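Local coordinates for carbohydrate binding protein, putative, cpb33A (Cellvibrio japonicus, PDB 5FJQ) that acts as a copper-dependent lytic polysaccharide monooxygenase of family AA10, important for efficient use of chitin, this chain being its monooxygenase domain, at residues Pro7-Arg10 against Val11-Cys14; Gln118-Arg121 against Trp122-Gln126; Gly47-Arg50 against Asp51-Tyr55. All coordinates share one frame; numbering follows the deposited sequence.

Contact 1 of 3, residues Pro7-Arg10 against Val11-Cys14; sequences PKSR and VIQC
Ser9 and Ile12 approach to 5.2 Å between CA atoms as the chain comes off strand 2-6 and winds into helix 10-17. This is a helix N-terminus with Ser9 at the N-cap. Two backbone bonds start the helix: Gln13 N gives its hydrogen to Ser9 O at 2.8 Å, with an N-H...O angle of 170°, and Cys14 N reaches Arg10 O at 3.0 Å. A weak, bent branch from Ile12 N also goes to Ser9 O.

The capping side chain adds a little. With chi1 at 66°, Ser9 OG sits between its backbone N and carbonyl carbon and turns back over the first helical turn, where Ile12 N makes a weak bond to it at 3.4 Å. The capping bond is the lesser hold on this hydroxyl, whose stronger partner is Gln173 OE1. Carbon closes around the oxygen as well: Val11 CG2 and Ile12 CG1 both touch Ser9 OG.

Lys8 runs at about a right angle to both Ile12 and Gln13. Ile12 CG2 meets Lys8 CB at 3.7 Å, the amide of Gln13 lies by the same CB, and the ammonium goes on to a salt bridge with Glu16. Arg10 sends its guanidinium away from the turn to Asp176 and Trp80, the latter a cation-pi contact, while the Cys14-Cys27 disulfide ties the first helix to helix 25-33. Gln13 CG lies 3.6 Å from Lys8 O, and the bend at chi2 (-70°) folds the amide back beside Lys8. A water 2.8 Å from Lys8 O, probably donating to it, accepts from Gln13 NE2 at 3.3 Å.

Contact 2 of 3, residues Gln118-Arg121 against Trp122-Gln126; sequences QPLR and WSDLQ
Asp124 folds back on Arg121 and grips both its backbone and its side chain. Its CB lies 3.2 Å from Arg121 O and brushes Leu120 CD1 at 4.0 Å. From there CG turns beside the aspartate's own backbone N (chi1 -74°), which carries the carboxylate over the preceding residues. OD2 accepts the hydrogen of Arg121 N at 3.0 Å, on its anti side and 34° out of the carboxylate plane; a water bonded to Pro119 O lies doubtfully close to this oxygen. OD1 ends over one face of the Arg121 guanidinium, 3.2 Å from NH2. The two planes are 89° apart and no N-H points at OD1, so this salt bridge rests on charge alone.

The backbone answers with Asp124 N to Arg121 O at 3.0 Å, the donor standing above the carbonyl plane; this bond belongs to the 3-10 turn itself. Leu120 CD1 and Leu125 CD2 touch loosely, and both leucines lean on Leu62. An aspartate that holds the backbone N three residues before it, as Asp124 OD2 holds Arg121 N, corresponds to one half of a capping box, here at the start of the 3-10 turn 122-124.

Contact 3 of 3, residues Gly47-Arg50 against Asp51-Tyr55; sequences GGVR and DNHDY
Asn52 reaches back to Arg50, and the hydrogen bonds come first. Asn52 OD1 accepts from Arg50 N at 2.7 Å with an N-H...O angle of 151°, the donor tilted 33° from the amide's carbonyl plane. On the other branch, Asn52 ND2 gives a hydrogen to a water at 3.2 Å, and that water donates to Gly48 O at 2.8 Å. The bond from Arg50 N supports this orientation of the amide. The chi1 of Asn52, 46°, puts CG between the backbone N and carbonyl carbon, turned toward Arg50. Further on, Tyr55 N bonds to Asn52 O at 3.1 Å.

The segment links strand 45-47 to the short helix 53-56, in the long excursion between strands 2-6 and 88-96 that decorates the beta-sandwich core of AA10 monooxygenases. Asp51 takes a left-handed backbone conformation at the bend.

Van der Waals contacts centre on Val49, whose methyl CG1 presses within 3.1 Å of Asn52 OD1, a tight approach, and meets His53 ND1 at 3.6 Å; the valine and histidine side chains cross at about a right angle.

Asp51, Arg50 and His53 also have partners beyond the turn. Asp51 OD1 takes Tyr104 OH and Arg106, Arg50 makes a cation-pi contact with Trp163, and the imidazole of His53 is held at both nitrogens, ND1 by Tyr172 OH and NE2 by Tyr104 OH.

In the fold
Along the chain contact 1 comes first, then contact 3, then contact 2. Contact 1 lies across the chain's centre from the other two, its centre about 19 Å from that of contact 2 and 23 Å from that of contact 3. Contacts 2 and 3, centred about 17 Å apart, meet directly: Trp122 CH2 packs on His53 CB at 3.5 Å, and both residues lean on Ile158 of strand 152-161. Strand 169-178 serves contacts 1 and 3, through Gln173 and Tyr172. Contacts 1 and 3 lie in the excursion between strands 2-6 and 88-96, contact 2 in the loop before strand 126-130. The side chain of Val49 is about 12 Å from the copper ion bound by His1 and His100.

Contact 1 of 3, residues Pro7-Arg10 against Val11-Cys14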
loop_
_atom_site.group_PDB
_atom_site.type_symbol
_atom_site.label_atom_id
_atom_site.label_comp_id
_atom_site.label_asym_id
_atom_site.label_seq_id
_atom_site.Cartn_x
_atom_site.Cartn_y
_atom_site.Cartn_z
ATOM N N PRO A 7 -5.508 0.635 -8.663
ATOM C CA PRO A 7 -4.586 1.681 -9.116
ATOM C C PRO A 7 -3.170 1.279 -8.684
ATOM O O PRO A 7 -3.014 0.603 -7.672
ATOM C CB PRO A 7 -5.047 2.897 -8.325
ATOM C CG PRO A 7 -6.496 2.630 -8.074
ATOM C CD PRO A 7 -6.401 1.200 -7.647
ATOM N N LYS A 8 -2.173 1.623 -9.477
ATOM C CA LYS A 8 -0.778 1.234 -9.185
ATOM C C LYS A 8 -0.388 1.787 -7.825
ATOM O O LYS A 8 -0.567 2.995 -7.538
ATOM C CB LYS A 8 0.153 1.741 -10.254
ATOM C CG LYS A 8 -0.209 1.305 -11.660
ATOM C CD LYS A 8 0.740 1.929 -12.691
ATOM C CE LYS A 8 0.507 1.415 -14.130
ATOM N NZ LYS A 8 0.980 -0.019 -14.231
ATOM N N SER A 9 0.128 0.903 -6.983
ATOM C CA SER A 9 0.594 1.267 -5.655
ATOM C C SER A 9 1.865 2.048 -5.893
ATOM O O SER A 9 2.393 2.070 -7.017
ATOM C CB SER A 9 0.947 0.047 -4.815
ATOM O OG SER A 9 2.089 -0.659 -5.359
ATOM N N ARG A 10 2.292 2.719 -4.846
ATOM C CA ARG A 10 3.476 3.577 -4.859
ATOM C C ARG A 10 4.750 2.793 -5.256
ATOM O O ARG A 10 5.577 3.339 -6.002
ATOM C CB ARG A 10 3.679 4.184 -3.465
ATOM C CG ARG A 10 4.602 5.388 -3.492
ATOM C CD ARG A 10 4.674 6.031 -2.149
ATOM N NE ARG A 10 3.467 6.724 -1.746
ATOM C CZ ARG A 10 3.395 7.294 -0.521
ATOM N NH1 ARG A 10 4.440 7.225 0.319
ATOM N NH2 ARG A 10 2.319 7.961 -0.141
ATOM N N VAL A 11 4.903 1.542 -4.748
ATOM C CA VAL A 11 6.083 0.708 -5.108
ATOM C C VAL A 11 5.981 0.402 -6.651
ATOM O O VAL A 11 6.981 0.326 -7.351
ATOM C CB VAL A 11 6.260 -0.629 -4.270
ATOM C CG1 VAL A 11 6.495 -0.308 -2.792
ATOM C CG2 VAL A 11 5.061 -1.613 -4.428
ATOM N N ILE A 12 4.766 0.381 -7.187
ATOM C CA ILE A 12 4.592 0.029 -8.666
ATOM C C ILE A 12 4.732 1.272 -9.589
ATOM O O ILE A 12 5.226 1.222 -10.771
ATOM C CB ILE A 12 3.181 -0.600 -8.994
ATOM C CG1 ILE A 12 2.978 -1.980 -8.322
ATOM C CG2 ILE A 12 2.974 -0.704 -10.541
ATOM C CD1 ILE A 12 4.018 -3.026 -8.612
ATOM N N GLN A 13 4.179 2.372 -9.112
ATOM C CA GLN A 13 4.392 3.661 -9.759
ATOM C C GLN A 13 5.896 3.924 -9.885
ATOM O O GLN A 13 6.439 4.202 -10.965
ATOM C CB GLN A 13 3.696 4.756 -8.960
ATOM C CG GLN A 13 2.147 4.747 -9.097
ATOM C CD GLN A 13 1.696 5.181 -10.462
ATOM O OE1 GLN A 13 2.513 5.276 -11.366
ATOM N NE2 GLN A 13 0.367 5.445 -10.640
ATOM N N CYS A 14 6.573 3.841 -8.797
ATOM C CA CYS A 14 8.022 4.132 -8.914
ATOM C C CYS A 14 8.863 3.035 -9.650
ATOM O O CYS A 14 9.809 3.384 -10.392
ATOM C CB CYS A 14 8.586 4.577 -7.594
ATOM S SG CYS A 14 8.256 6.315 -7.109
HETATM O O HOH W 1 -1.699 5.498 -8.120
#

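Contact 2 of 3, residues Gln118-Arg121 against Trp122-Gln126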
loop_
_atom_site.group_PDB
_atom_site.type_symbol
_atom_site.label_atom_id
_atom_site.label_comp_id
_atom_site.label_asym_id
_atom_site.label_seq_id
_atom_site.Cartn_x
_atom_site.Cartn_y
_atom_site.Cartn_z
ATOM N N GLN A 118 4.006 14.924 6.883
ATOM C CA GLN A 118 4.694 13.943 7.720
ATOM C C GLN A 118 4.543 12.564 7.090
ATOM O O GLN A 118 3.511 12.286 6.470
ATOM C CB GLN A 118 4.030 13.852 9.111
ATOM C CG GLN A 118 3.760 15.164 9.800
ATOM C CD GLN A 118 4.978 16.059 9.790
ATOM O OE1 GLN A 118 6.105 15.596 9.991
ATOM N NE2 GLN A 118 4.765 17.350 9.541
ATOM N N PRO A 119 5.515 11.671 7.308
ATOM C CA PRO A 119 5.244 10.254 7.016
ATOM C C PRO A 119 3.980 9.688 7.668
ATOM O O PRO A 119 3.448 10.178 8.692
ATOM C CB PRO A 119 6.536 9.540 7.420
ATOM C CG PRO A 119 7.563 10.594 7.123
ATOM C CD PRO A 119 6.951 11.901 7.544
ATOM N N LEU A 120 3.488 8.678 6.994
ATOM C CA LEU A 120 2.155 8.118 7.220
ATOM C C LEU A 120 2.187 7.412 8.587
ATOM O O LEU A 120 3.150 6.706 8.881
ATOM C CB LEU A 120 1.872 7.100 6.087
ATOM C CG LEU A 120 0.480 6.429 6.152
ATOM C CD1 LEU A 120 -0.551 7.528 6.040
ATOM C CD2 LEU A 120 0.337 5.405 5.052
ATOM N N ARG A 121 1.189 7.668 9.427
ATOM C CA ARG A 121 1.061 7.061 10.729
ATOM C C ARG A 121 -0.200 6.207 10.775
ATOM O O ARG A 121 -1.144 6.437 10.044
ATOM C CB ARG A 121 0.972 8.136 11.843
ATOM C CG ARG A 121 2.173 9.075 11.931
ATOM C CD ARG A 121 1.778 10.354 12.640
ATOM N NE ARG A 121 1.309 11.329 11.634
ATOM C CZ ARG A 121 0.508 12.366 11.884
ATOM N NH1 ARG A 121 0.071 12.583 13.125
ATOM N NH2 ARG A 121 0.140 13.186 10.896
ATOM N N TRP A 122 -0.197 5.213 11.656
ATOM C CA TRP A 122 -1.393 4.450 11.894
ATOM C C TRP A 122 -2.618 5.324 12.226
ATOM O O TRP A 122 -3.713 5.016 11.800
ATOM C CB TRP A 122 -1.148 3.447 12.985
ATOM C CG TRP A 122 -0.255 2.351 12.530
ATOM C CD1 TRP A 122 1.055 2.161 12.878
ATOM C CD2 TRP A 122 -0.593 1.320 11.607
ATOM N NE1 TRP A 122 1.534 1.042 12.268
ATOM C CE2 TRP A 122 0.551 0.509 11.462
ATOM C CE3 TRP A 122 -1.769 0.965 10.936
ATOM C CZ2 TRP A 122 0.573 -0.638 10.629
ATOM C CZ3 TRP A 122 -1.754 -0.186 10.090
ATOM C CH2 TRP A 122 -0.588 -0.958 9.948
ATOM N N SER A 123 -2.429 6.347 13.071
ATOM C CA SER A 123 -3.512 7.225 13.482
ATOM C C SER A 123 -4.114 8.037 12.276
ATOM O O SER A 123 -5.179 8.612 12.395
ATOM C CB SER A 123 -3.017 8.153 14.603
ATOM O OG SER A 123 -1.973 8.995 14.124
ATOM N N ASP A 124 -3.428 8.047 11.132
ATOM C CA ASP A 124 -3.893 8.762 9.921
ATOM C C ASP A 124 -4.950 8.010 9.063
ATOM O O ASP A 124 -5.442 8.569 8.077
ATOM C CB ASP A 124 -2.734 9.058 8.970
ATOM C CG ASP A 124 -1.807 10.169 9.436
ATOM O OD1 ASP A 124 -2.242 11.152 10.051
ATOM O OD2 ASP A 124 -0.594 10.106 9.145
ATOM N N LEU A 125 -5.279 6.762 9.428
ATOM C CA LEU A 125 -5.977 5.843 8.566
ATOM C C LEU A 125 -7.355 5.569 9.128
ATOM O O LEU A 125 -7.553 5.396 10.312
ATOM C CB LEU A 125 -5.242 4.524 8.461
ATOM C CG LEU A 125 -3.923 4.633 7.728
ATOM C CD1 LEU A 125 -3.429 3.207 7.719
ATOM C CD2 LEU A 125 -4.213 5.193 6.308
ATOM N N GLN A 126 -8.313 5.645 8.253
ATOM C CA GLN A 126 -9.702 5.284 8.561
ATOM C C GLN A 126 -9.976 4.024 7.766
ATOM O O GLN A 126 -9.718 4.023 6.543
ATOM C CB GLN A 126 -10.550 6.428 8.027
ATOM C CG GLN A 126 -12.002 6.137 7.784
ATOM C CD GLN A 126 -12.731 7.438 7.689
ATOM O OE1 GLN A 126 -12.776 8.086 6.626
ATOM N NE2 GLN A 126 -13.255 7.878 8.825
HETATM O O HOH W 2 1.011 11.569 7.932
#

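Contact 3 of 3, residues Gly47-Arg50 against Asp51-Tyr55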
loop_
_atom_site.group_PDB
_atom_site.type_symbol
_atom_site.label_atom_id
_atom_site.label_comp_id
_atom_site.label_asym_id
_atom_site.label_seq_id
_atom_site.Cartn_x
_atom_site.Cartn_y
_atom_site.Cartn_z
ATOM N N GLY A 47 6.670 -11.077 8.471
ATOM C CA GLY A 47 6.363 -12.430 8.954
ATOM C C GLY A 47 5.888 -12.418 10.413
ATOM O O GLY A 47 6.296 -11.580 11.194
ATOM N N GLY A 48 5.013 -13.349 10.766
ATOM C CA GLY A 48 4.510 -13.516 12.120
ATOM C C GLY A 48 3.301 -12.678 12.493
ATOM O O GLY A 48 2.837 -12.765 13.630
ATOM N N VAL A 49 2.788 -11.861 11.578
ATOM C CA VAL A 49 1.752 -10.895 11.965
ATOM C C VAL A 49 0.387 -11.570 11.997
ATOM O O VAL A 49 0.056 -12.350 11.123
ATOM C CB VAL A 49 1.714 -9.657 11.065
ATOM C CG1 VAL A 49 0.811 -8.594 11.671
ATOM C CG2 VAL A 49 3.088 -9.043 10.889
ATOM N N ARG A 50 -0.382 -11.304 13.058
ATOM C CA ARG A 50 -1.696 -11.913 13.265
ATOM C C ARG A 50 -2.674 -10.789 13.647
ATOM O O ARG A 50 -2.941 -10.553 14.870
ATOM C CB ARG A 50 -1.627 -13.020 14.336
ATOM C CG ARG A 50 -0.590 -14.141 14.068
ATOM C CD ARG A 50 -0.883 -15.412 14.829
ATOM N NE ARG A 50 -0.468 -15.245 16.218
ATOM C CZ ARG A 50 -1.269 -14.873 17.213
ATOM N NH1 ARG A 50 -2.584 -14.641 17.032
ATOM N NH2 ARG A 50 -0.756 -14.757 18.436
ATOM N N ASP A 51 -3.064 -10.002 12.635
ATOM C CA ASP A 51 -3.980 -8.859 12.782
ATOM C C ASP A 51 -3.509 -7.805 13.850
ATOM O O ASP A 51 -4.298 -7.262 14.639
ATOM C CB ASP A 51 -5.361 -9.474 13.068
ATOM C CG ASP A 51 -6.453 -8.460 13.127
ATOM O OD1 ASP A 51 -6.484 -7.562 12.270
ATOM O OD2 ASP A 51 -7.229 -8.567 14.082
ATOM N N ASN A 52 -2.169 -7.643 13.957
ATOM C CA ASN A 52 -1.577 -6.742 14.941
ATOM C C ASN A 52 -0.425 -5.992 14.288
ATOM O O ASN A 52 0.718 -5.979 14.781
ATOM C CB ASN A 52 -1.100 -7.524 16.152
ATOM C CG ASN A 52 -0.333 -8.774 15.772
ATOM O OD1 ASN A 52 -0.089 -9.040 14.560
ATOM N ND2 ASN A 52 0.016 -9.573 16.779
ATOM N N HIS A 53 -0.727 -5.447 13.117
ATOM C CA HIS A 53 0.256 -4.834 12.225
ATOM C C HIS A 53 0.983 -3.684 12.852
ATOM O O HIS A 53 2.149 -3.423 12.529
ATOM C CB HIS A 53 -0.457 -4.295 10.965
ATOM C CG HIS A 53 -1.472 -5.213 10.416
ATOM N ND1 HIS A 53 -1.139 -6.335 9.686
ATOM C CD2 HIS A 53 -2.826 -5.166 10.451
ATOM C CE1 HIS A 53 -2.246 -6.961 9.334
ATOM N NE2 HIS A 53 -3.283 -6.259 9.756
ATOM N N ASP A 54 0.317 -2.967 13.749
ATOM C CA ASP A 54 0.974 -1.805 14.352
ATOM C C ASP A 54 2.064 -2.152 15.342
ATOM O O ASP A 54 2.885 -1.306 15.638
ATOM C CB ASP A 54 0.007 -0.816 15.011
ATOM C CG ASP A 54 -0.781 -1.445 16.134
ATOM O OD1 ASP A 54 -0.835 -2.695 16.243
ATOM O OD2 ASP A 54 -1.367 -0.686 16.915
ATOM N N TYR A 55 2.051 -3.362 15.890
ATOM C CA TYR A 55 3.161 -3.817 16.717
ATOM C C TYR A 55 4.478 -3.926 15.917
ATOM O O TYR A 55 5.552 -3.499 16.387
ATOM C CB TYR A 55 2.839 -5.153 17.463
ATOM C CG TYR A 55 4.046 -5.631 18.239
ATOM C CD1 TYR A 55 4.320 -5.064 19.508
ATOM C CD2 TYR A 55 4.887 -6.639 17.768
ATOM C CE1 TYR A 55 5.425 -5.463 20.248
ATOM C CE2 TYR A 55 6.057 -7.009 18.493
ATOM C CZ TYR A 55 6.283 -6.437 19.772
ATOM O OH TYR A 55 7.425 -6.737 20.616
HETATM O O HOH W 3 2.131 -11.943 16.160
#